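Local coordinates for protein transcriptional regulator, HTH_3 family (Vibrio cholerae, PDB 1Y9Q) that probably acts as a DNA-binding transcription factor and binds zinc and D-methionine at a cupin-type site, at residues A65-S68 against A69-N73. Numbering follows the deposited sequence.
Sequences ASFS and AFFAN
A69 N is gripped by two atoms of S66, the backbone O at 3.2 Å and the side-chain OG at 3.0 Å. Both bonds are weak. The second bends to 129° at the hydrogen. S66 precedes a short 3-10 turn that includes S68, A69 and F70, in the loop after helix 53-63 of the helix-turn-helix domain. The S66 hydroxyl lies between its own backbone N and carbonyl carbon (chi1 63°), a rotation that turns OG to the A69 amide. Two straighter bonds continue the 3-10 pattern. F70 N binds F67 O at 3.1 Å, and F71 N binds S68 O at 3.0 Å.

S68 OG turns to other partners, E105 OE1 and the backbone N of Y98, which tie the turn to strands 104-111 and 90-99 of the beta sheet.

The three phenylalanines of the turn are buried. F70 packs on L56, I59 and A60 of helix 53-63 and on I12 of helix 5-22. With CG anti to the backbone N (chi1 -179°), the F67 ring is placed to stack with W57, a residue of the D-methionine pocket, and its side chain lies about 5 Å from the bound D-methionine. F71 reaches back to the F67 ring, with CE2 of F71 4.2 Å from CE2 of F67 in an oblique approach. A smaller apolar touch joins A65 CB to A69 CB at 4.1 Å. S68 O also lies in the plane of the F71 ring, at its edge, 3.9 Å from F71 CD2.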
loop_
_atom_site.group_PDB
_atom_site.type_symbol
_atom_site.label_atom_id
_atom_site.label_comp_id
_atom_site.label_asym_id
_atom_site.label_seq_id
_atom_site.Cartn_x
_atom_site.Cartn_y
_atom_site.Cartn_z
ATOM N N ALA A 65 12.608 -13.863 -6.932
ATOM C CA ALA A 65 12.128 -14.767 -7.967
ATOM C C ALA A 65 11.069 -14.041 -8.783
ATOM O O ALA A 65 10.531 -13.020 -8.351
ATOM C CB ALA A 65 11.525 -16.010 -7.334
ATOM N N SER A 66 10.773 -14.567 -9.963
ATOM C CA SER A 66 9.763 -13.958 -10.818
ATOM C C SER A 66 8.405 -14.485 -10.379
ATOM O O SER A 66 8.328 -15.469 -9.650
ATOM C CB SER A 66 10.007 -14.355 -12.267
ATOM O OG SER A 66 9.871 -15.757 -12.411
ATOM N N PHE A 67 7.337 -13.835 -10.828
ATOM C CA PHE A 67 5.985 -14.274 -10.495
ATOM C C PHE A 67 5.804 -15.620 -11.212
ATOM O O PHE A 67 5.200 -16.552 -10.679
ATOM C CB PHE A 67 4.970 -13.243 -11.011
ATOM C CG PHE A 67 3.532 -13.582 -10.709
ATOM C CD1 PHE A 67 2.989 -13.329 -9.456
ATOM C CD2 PHE A 67 2.719 -14.144 -11.691
ATOM C CE1 PHE A 67 1.652 -13.627 -9.182
ATOM C CE2 PHE A 67 1.382 -14.445 -11.429
ATOM C CZ PHE A 67 0.848 -14.185 -10.172
ATOM N N SER A 68 6.365 -15.714 -12.417
ATOM C CA SER A 68 6.286 -16.931 -13.227
ATOM C C SER A 68 6.883 -18.147 -12.524
ATOM O O SER A 68 6.472 -19.278 -12.777
ATOM C CB SER A 68 7.020 -16.736 -14.562
ATOM O OG SER A 68 6.447 -15.702 -15.338
ATOM N N ALA A 69 7.857 -17.912 -11.648
ATOM C CA ALA A 69 8.528 -18.991 -10.928
ATOM C C ALA A 69 7.569 -19.854 -10.109
ATOM O O ALA A 69 7.855 -21.023 -9.834
ATOM C CB ALA A 69 9.610 -18.415 -10.020
ATOM N N PHE A 70 6.435 -19.281 -9.719
ATOM C CA PHE A 70 5.453 -20.026 -8.934
ATOM C C PHE A 70 4.780 -21.144 -9.728
ATOM O O PHE A 70 4.062 -21.967 -9.160
ATOM C CB PHE A 70 4.384 -19.083 -8.380
ATOM C CG PHE A 70 4.799 -18.374 -7.127
ATOM C CD1 PHE A 70 4.921 -16.986 -7.102
ATOM C CD2 PHE A 70 5.075 -19.096 -5.965
ATOM C CE1 PHE A 70 5.315 -16.324 -5.935
ATOM C CE2 PHE A 70 5.470 -18.446 -4.796
ATOM C CZ PHE A 70 5.590 -17.056 -4.780
ATOM N N PHE A 71 5.024 -21.177 -11.035
ATOM C CA PHE A 71 4.428 -22.187 -11.906
ATOM C C PHE A 71 5.468 -22.954 -12.730
ATOM O O PHE A 71 5.120 -23.712 -13.632
ATOM C CB PHE A 71 3.425 -21.499 -12.832
ATOM C CG PHE A 71 2.398 -20.685 -12.098
ATOM C CD1 PHE A 71 1.185 -21.245 -11.718
ATOM C CD2 PHE A 71 2.668 -19.365 -11.740
ATOM C CE1 PHE A 71 0.254 -20.505 -10.988
ATOM C CE2 PHE A 71 1.749 -18.617 -11.011
ATOM C CZ PHE A 71 0.537 -19.189 -10.633
ATOM N N ALA A 72 6.740 -22.771 -12.396
ATOM C CA ALA A 72 7.841 -23.408 -13.113
ATOM C C ALA A 72 7.793 -24.932 -13.194
ATOM O O ALA A 72 8.405 -25.523 -14.081
ATOM C CB ALA A 72 9.164 -22.969 -12.504
ATOM N N ASN A 73 7.082 -25.567 -12.269
ATOM C CA ASN A 73 6.972 -27.027 -12.249
ATOM C C ASN A 73 6.006 -27.519 -13.322
ATOM O O ASN A 73 6.055 -28.678 -13.737
ATOM C CB ASN A 73 6.477 -27.484 -10.880
ATOM C CG ASN A 73 5.102 -26.948 -10.562
ATOM O OD1 ASN A 73 4.096 -27.634 -10.740
ATOM N ND2 ASN A 73 5.049 -25.703 -10.110
#